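Local atomic coordinates of probable hydrolase (Pseudomonas aeruginosa, PDB entry 3OM8), a protein that is probably a hydrolase of the alpha/beta-hydrolase fold, perhaps acting as a 3-oxoadipate enol-lactonase. Residues Arg168-Pro171 with Val172-Arg175; Tyr59-Arg62 with Gly63-Ala66; His41-Asp44 with Ala45-Pro48. All coordinates share one frame; numbering follows the deposited sequence.

Contact 1: residues Arg168-Pro171 with Val172-Arg175; sequences RAEP and VVER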
loop_
_atom_site.group_PDB
_atom_site.type_symbol
_atom_site.label_atom_id
_atom_site.label_comp_id
_atom_site.label_asym_id
_atom_site.label_seq_id
_atom_site.Cartn_x
_atom_site.Cartn_y
_atom_site.Cartn_z
ATOM N N ARG B 168 25.070 13.361 2.643
ATOM C CA ARG B 168 26.296 12.596 2.451
ATOM C C ARG B 168 26.605 12.466 0.960
ATOM O O ARG B 168 25.948 11.706 0.254
ATOM C CB ARG B 168 26.179 11.208 3.099
ATOM C CG ARG B 168 24.889 10.468 2.770
ATOM C CD ARG B 168 24.875 9.061 3.355
ATOM N NE ARG B 168 23.517 8.523 3.448
ATOM C CZ ARG B 168 23.034 7.538 2.693
ATOM N NH1 ARG B 168 23.798 6.957 1.776
ATOM N NH2 ARG B 168 21.780 7.129 2.860
ATOM N N ALA B 169 27.594 13.221 0.487
ATOM C CA ALA B 169 28.000 13.184 -0.918
ATOM C C ALA B 169 27.943 11.768 -1.484
ATOM O O ALA B 169 28.823 10.950 -1.219
ATOM C CB ALA B 169 29.398 13.763 -1.077
ATOM N N GLU B 170 26.904 11.479 -2.264
ATOM C CA GLU B 170 26.691 10.134 -2.793
ATOM C C GLU B 170 26.954 10.066 -4.288
ATOM O O GLU B 170 26.408 10.859 -5.054
ATOM C CB GLU B 170 25.264 9.661 -2.511
ATOM C CG GLU B 170 24.956 9.459 -1.045
ATOM C CD GLU B 170 25.802 8.371 -0.410
ATOM O OE1 GLU B 170 25.681 7.202 -0.835
ATOM O OE2 GLU B 170 26.581 8.684 0.516
ATOM N N PRO B 171 27.781 9.101 -4.713
ATOM C CA PRO B 171 28.117 8.951 -6.130
ATOM C C PRO B 171 26.866 8.821 -6.990
ATOM O O PRO B 171 26.865 9.244 -8.144
ATOM C CB PRO B 171 28.923 7.649 -6.165
ATOM C CG PRO B 171 29.487 7.520 -4.788
ATOM C CD PRO B 171 28.443 8.090 -3.871
ATOM N N VAL B 172 25.809 8.243 -6.433
ATOM C CA VAL B 172 24.570 8.074 -7.186
ATOM C C VAL B 172 23.860 9.416 -7.364
ATOM O O VAL B 172 23.299 9.696 -8.423
ATOM C CB VAL B 172 23.623 7.057 -6.517
ATOM C CG1 VAL B 172 23.083 7.621 -5.219
ATOM C CG2 VAL B 172 22.480 6.695 -7.445
ATOM N N VAL B 173 23.888 10.242 -6.324
ATOM C CA VAL B 173 23.269 11.557 -6.389
ATOM C C VAL B 173 23.980 12.407 -7.438
ATOM O O VAL B 173 23.342 13.062 -8.254
ATOM C CB VAL B 173 23.302 12.271 -5.024
ATOM C CG1 VAL B 173 22.779 13.691 -5.156
ATOM C CG2 VAL B 173 22.478 11.504 -4.012
ATOM N N GLU B 174 25.305 12.366 -7.422
ATOM C CA GLU B 174 26.107 13.111 -8.370
ATOM C C GLU B 174 25.859 12.680 -9.808
ATOM O O GLU B 174 25.945 13.500 -10.720
ATOM C CB GLU B 174 27.584 13.028 -7.999
ATOM C CG GLU B 174 27.878 13.841 -6.758
ATOM C CD GLU B 174 27.277 15.236 -6.854
ATOM O OE1 GLU B 174 27.566 15.934 -7.850
ATOM O OE2 GLU B 174 26.510 15.628 -5.944
ATOM N N ARG B 175 25.524 11.409 -10.009
ATOM C CA ARG B 175 25.178 10.948 -11.346
ATOM C C ARG B 175 23.873 11.562 -11.808
ATOM O O ARG B 175 23.743 11.921 -12.978
ATOM C CB ARG B 175 25.111 9.427 -11.432
ATOM C CG ARG B 175 26.373 8.787 -12.001
ATOM C CD ARG B 175 26.757 7.521 -11.236
ATOM N NE ARG B 175 25.650 6.572 -11.165
ATOM C CZ ARG B 175 25.513 5.650 -10.212
ATOM N NH1 ARG B 175 26.415 5.555 -9.238
ATOM N NH2 ARG B 175 24.469 4.826 -10.228
#

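Contact 2: residues Tyr59-Arg62 with Gly63-Ala66; sequences YDAR and GHGA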
loop_
_atom_site.group_PDB
_atom_site.type_symbol
_atom_site.label_atom_id
_atom_site.label_comp_id
_atom_site.label_asym_id
_atom_site.label_seq_id
_atom_site.Cartn_x
_atom_site.Cartn_y
_atom_site.Cartn_z
ATOM N N TYR B 59 14.889 4.500 -23.850
ATOM C CA TYR B 59 15.091 5.672 -24.704
ATOM C C TYR B 59 15.195 6.955 -23.877
ATOM O O TYR B 59 14.687 7.024 -22.749
ATOM C CB TYR B 59 13.961 5.794 -25.731
ATOM C CG TYR B 59 12.644 6.247 -25.132
ATOM C CD1 TYR B 59 12.162 7.527 -25.364
ATOM C CD2 TYR B 59 11.893 5.403 -24.316
ATOM C CE1 TYR B 59 10.960 7.953 -24.821
ATOM C CE2 TYR B 59 10.692 5.821 -23.761
ATOM C CZ TYR B 59 10.234 7.103 -24.013
ATOM O OH TYR B 59 9.046 7.550 -23.477
ATOM N N ASP B 60 15.883 7.957 -24.424
ATOM C CA ASP B 60 15.888 9.287 -23.827
ATOM C C ASP B 60 14.692 10.048 -24.376
ATOM O O ASP B 60 14.523 10.171 -25.587
ATOM C CB ASP B 60 17.196 10.017 -24.127
ATOM C CG ASP B 60 18.349 9.487 -23.302
ATOM O OD1 ASP B 60 18.057 8.847 -22.273
ATOM O OD2 ASP B 60 19.533 9.702 -23.664
ATOM N N ALA B 61 13.838 10.530 -23.486
ATOM C CA ALA B 61 12.645 11.228 -23.927
ATOM C C ALA B 61 12.982 12.467 -24.783
ATOM O O ALA B 61 14.090 13.004 -24.730
ATOM C CB ALA B 61 11.809 11.620 -22.738
ATOM N N ARG B 62 12.011 12.892 -25.581
ATOM C CA ARG B 62 12.070 14.153 -26.296
ATOM C C ARG B 62 12.625 15.227 -25.356
ATOM O O ARG B 62 12.172 15.368 -24.225
ATOM C CB ARG B 62 10.653 14.490 -26.779
ATOM C CG ARG B 62 10.422 15.866 -27.333
ATOM C CD ARG B 62 8.982 15.965 -27.835
ATOM N NE ARG B 62 8.724 14.997 -28.901
ATOM C CZ ARG B 62 8.672 15.307 -30.198
ATOM N NH1 ARG B 62 8.440 14.363 -31.103
ATOM N NH2 ARG B 62 8.849 16.569 -30.599
ATOM N N GLY B 63 13.638 15.955 -25.811
ATOM C CA GLY B 63 14.184 17.057 -25.039
ATOM C C GLY B 63 15.244 16.673 -24.019
ATOM O O GLY B 63 15.792 17.546 -23.340
ATOM N N HIS B 64 15.550 15.379 -23.924
ATOM C CA HIS B 64 16.429 14.863 -22.867
ATOM C C HIS B 64 17.658 14.102 -23.365
ATOM O O HIS B 64 17.663 13.528 -24.465
ATOM C CB HIS B 64 15.651 13.914 -21.946
ATOM C CG HIS B 64 14.679 14.600 -21.041
ATOM N ND1 HIS B 64 13.399 14.928 -21.432
ATOM C CD2 HIS B 64 14.789 14.993 -19.750
ATOM C CE1 HIS B 64 12.767 15.504 -20.426
ATOM N NE2 HIS B 64 13.587 15.551 -19.391
ATOM N N GLY B 65 18.683 14.079 -22.517
ATOM C CA GLY B 65 19.872 13.278 -22.741
ATOM C C GLY B 65 20.421 13.269 -24.156
ATOM O O GLY B 65 20.904 14.283 -24.653
ATOM N N ALA B 66 20.346 12.115 -24.805
ATOM C CA ALA B 66 20.974 11.924 -26.105
ATOM C C ALA B 66 19.990 12.147 -27.229
ATOM O O ALA B 66 20.331 11.986 -28.394
ATOM C CB ALA B 66 21.572 10.535 -26.208
#

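Contact 3: residues His41-Asp44 with Ala45-Pro48; sequences HMWD and AQLP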
loop_
_atom_site.group_PDB
_atom_site.type_symbol
_atom_site.label_atom_id
_atom_site.label_comp_id
_atom_site.label_asym_id
_atom_site.label_seq_id
_atom_site.Cartn_x
_atom_site.Cartn_y
_atom_site.Cartn_z
ATOM N N HIS B 41 19.956 6.067 -18.479
ATOM C CA HIS B 41 20.903 5.456 -17.555
ATOM C C HIS B 41 20.404 5.420 -16.103
ATOM O O HIS B 41 21.069 4.873 -15.220
ATOM C CB HIS B 41 22.275 6.123 -17.648
ATOM C CG HIS B 41 23.040 5.744 -18.875
ATOM N ND1 HIS B 41 23.608 4.500 -19.040
ATOM C CD2 HIS B 41 23.326 6.441 -20.001
ATOM C CE1 HIS B 41 24.210 4.445 -20.214
ATOM N NE2 HIS B 41 24.056 5.609 -20.817
HETATM N N MSE B 42 19.240 6.001 -15.844
HETATM C CA MSE B 42 18.698 5.930 -14.497
HETATM C C MSE B 42 18.253 4.499 -14.186
HETATM O O MSE B 42 18.026 4.158 -13.031
HETATM C CB MSE B 42 17.550 6.921 -14.282
HETATM C CG MSE B 42 16.266 6.556 -14.989
HETATM SE SE MSE B 42 14.759 7.595 -14.340
HETATM C CE MSE B 42 13.290 6.611 -15.105
ATOM N N TRP B 43 18.144 3.667 -15.223
ATOM C CA TRP B 43 17.742 2.268 -15.068
ATOM C C TRP B 43 18.906 1.276 -15.124
ATOM O O TRP B 43 18.674 0.072 -15.119
ATOM C CB TRP B 43 16.739 1.861 -16.149
ATOM C CG TRP B 43 15.509 2.714 -16.248
ATOM C CD1 TRP B 43 15.222 3.627 -17.224
ATOM C CD2 TRP B 43 14.380 2.703 -15.364
ATOM N NE1 TRP B 43 13.994 4.196 -16.991
ATOM C CE2 TRP B 43 13.456 3.648 -15.854
ATOM C CE3 TRP B 43 14.066 1.992 -14.195
ATOM C CZ2 TRP B 43 12.233 3.898 -15.224
ATOM C CZ3 TRP B 43 12.861 2.250 -13.563
ATOM C CH2 TRP B 43 11.957 3.194 -14.080
ATOM N N ASP B 44 20.144 1.760 -15.194
ATOM C CA ASP B 44 21.297 0.867 -15.344
ATOM C C ASP B 44 21.304 -0.274 -14.314
ATOM O O ASP B 44 21.637 -1.412 -14.644
ATOM C CB ASP B 44 22.626 1.634 -15.266
ATOM C CG ASP B 44 22.948 2.428 -16.555
ATOM O OD1 ASP B 44 23.860 3.289 -16.505
ATOM O OD2 ASP B 44 22.306 2.191 -17.605
ATOM N N ALA B 45 20.961 0.038 -13.066
ATOM C CA ALA B 45 21.022 -0.959 -12.000
ATOM C C ALA B 45 20.015 -2.098 -12.206
ATOM O O ALA B 45 20.279 -3.232 -11.823
ATOM C CB ALA B 45 20.835 -0.306 -10.627
ATOM N N GLN B 46 18.882 -1.782 -12.830
ATOM C CA GLN B 46 17.797 -2.735 -13.051
ATOM C C GLN B 46 18.006 -3.672 -14.235
ATOM O O GLN B 46 17.299 -4.674 -14.362
ATOM C CB GLN B 46 16.471 -1.999 -13.251
ATOM C CG GLN B 46 15.812 -1.549 -11.965
ATOM C CD GLN B 46 16.584 -0.449 -11.282
ATOM O OE1 GLN B 46 16.742 0.645 -11.831
ATOM N NE2 GLN B 46 17.083 -0.729 -10.084
ATOM N N LEU B 47 18.952 -3.340 -15.109
ATOM C CA LEU B 47 19.183 -4.121 -16.324
ATOM C C LEU B 47 19.431 -5.615 -16.077
ATOM O O LEU B 47 18.780 -6.463 -16.688
ATOM C CB LEU B 47 20.345 -3.536 -17.141
ATOM C CG LEU B 47 20.071 -2.635 -18.344
ATOM C CD1 LEU B 47 21.246 -2.736 -19.321
ATOM C CD2 LEU B 47 18.773 -2.986 -19.054
ATOM N N PRO B 48 20.395 -5.948 -15.206
ATOM C CA PRO B 48 20.692 -7.378 -15.037
ATOM C C PRO B 48 19.451 -8.204 -14.680
ATOM O O PRO B 48 19.189 -9.212 -15.340
ATOM C CB PRO B 48 21.715 -7.390 -13.899
ATOM C CG PRO B 48 22.425 -6.040 -14.067
ATOM C CD PRO B 48 21.330 -5.086 -14.456
HETATM O O HOH W 1 19.676 2.760 -11.410
#

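Contact 1: residues Arg168-Pro171 with Val172-Arg175
Val173 holds CG1 anti to its backbone N (chi1 174°), which leaves CG2 beside that N and turned back to the CB of Glu170. The two carbons, Val173 CG2 and Glu170 CB, lie 3.7 Å apart, and Val172 CG1 comes up to the same Glu170 CB at 4.0 Å. Two valine branches thus pack on the first carbon of a glutamate whose chain then bends away, its carboxylate OE1 pairing with Arg168 NH1 at 3.2 Å in a salt bridge within the short linker between two helices. Glu170 is the N-cap residue, with Pro171 taking the first helical place. The carbonyl of Glu170 starts the helical bonding: Glu174 N reaches Glu170 O at 3.0 Å with an N-H...O angle of 167°, while the bond from Val173 N to the same oxygen is weak. One residue on, Arg175 N donates to Pro171 O over 3.2 Å. The aliphatic part of Arg175 folds back past that carbonyl, with CD 3.5 Å from Pro171 O, and Val172 CA lies over one face of the guanidinium, offset toward its rim. Glu174 sends its carboxylate onward along the helix to Arg177. This is a surface connection, where helix 163-167 ends and helix 171-181 begins; Glu170 and Val173 both rest on Leu165 of the earlier helix, and Val173 also touches Leu166.

Contact 2: residues Tyr59-Arg62 with Gly63-Ala66
His64 folds its imidazole back over the type II beta turn Ala61-His64, which lies in the loop leaving strand 55-59 of the alpha/beta-hydrolase sheet. The ring presents its edge to the turn: ND1 donates to Arg62 O at 3.1 Å, approaching from above the carbonyl plane, 43° out of it, while Ala61 O lies in the ring plane at the edge. The methyl of Ala61 is 3.9 Å from His64 ND1. His64 N, meanwhile, closes the turn on Ala61 O at 2.9 Å, and the imidazole's other nitrogen, NE2, bonds to Gly37 N, so both ring nitrogens are engaged and the rotation of the ring is fixed. Gly63, at the third turn position, has the positive phi usual there in a type II turn, and glycine meets it without strain from a CB. Arg62 points away from Gly63-Ala66: its CG stands anti to the backbone N (chi1 169°), and the guanidinium makes salt bridges to Asp82 and Asp13, joining the turn to helix 76-90 and to the loop between the first two strands. The buried Asp60 directs its CB toward Gly63-Ala66. Its OD1 takes the N-H of Leu40, while OD2 receives Ala66 N at 2.8 Å with an N-H...O angle of 159°, met on the anti side but clearly out of the carboxylate plane, and the Ala66 methyl lies 3.4 Å from that same Asp60 OD2.

Contact 3: residues His41-Asp44 with Ala45-Pro48
Trp43 and Gln46 make a local contact, three residues apart, in the passage from the 3-10 segment around His41-Trp43 to helix 47-51, which follows strand 29-33 of the alpha/beta-hydrolase sheet. The backbone supplies the frame: Gln46 N donates to Trp43 O at 3.0 Å, from above the carbonyl plane, and Leu47 N adds weak bonds to Trp43 O and Asp44 O. The Gln46 chain bends at chi2 (69°), carrying the amide back beside the indole, where OE1 comes within 3.8 Å of Trp43 CE3. The ring and amide planes stand almost perpendicular, 84° apart. Outside the turn, Gln46 OE1 is held by Asn249 and NE2 by Glu257, while Trp43 NE1 bonds to Asn34 OD1, so the polar ends of both side chains are fixed by other parts of the chain. Over one face of the indole, toward its rim, lies CG of the selenomethionine Met42. A water accepts a weak bond from Ala45 N and donates to Met42 O at 2.7 Å. On the outer side, His41 ND1 donates to Asp44 OD1 at 2.8 Å, using the syn lone pair of that oxygen, and more weakly to OD2, which also forms a salt bridge with Arg58. With both the imidazole N-H and the arginine directed at it, the Asp44 carboxylate is probably kept ionised.

Overall arrangement
From the N terminus, contact 3 comes first, after strand 29-33, where the 3-10 segment passes into helix 47-51. Contact 2 follows, turning the chain at the end of strand 55-59 on its way to helix 76-90, and contact 1 comes much later, in the short loop between helices 163-167 and 171-181. Each closes within its own eight residues, so the three stand in series and none nests within or crosses another. Contacts 2 and 3 have nearest atoms about 5 Å apart, and Asp60 reaches Leu40 just ahead of contact 3. Helix 171-181, begun at contact 1, reaches contact 3 when Phe176 touches Met42 and Met179 touches His41.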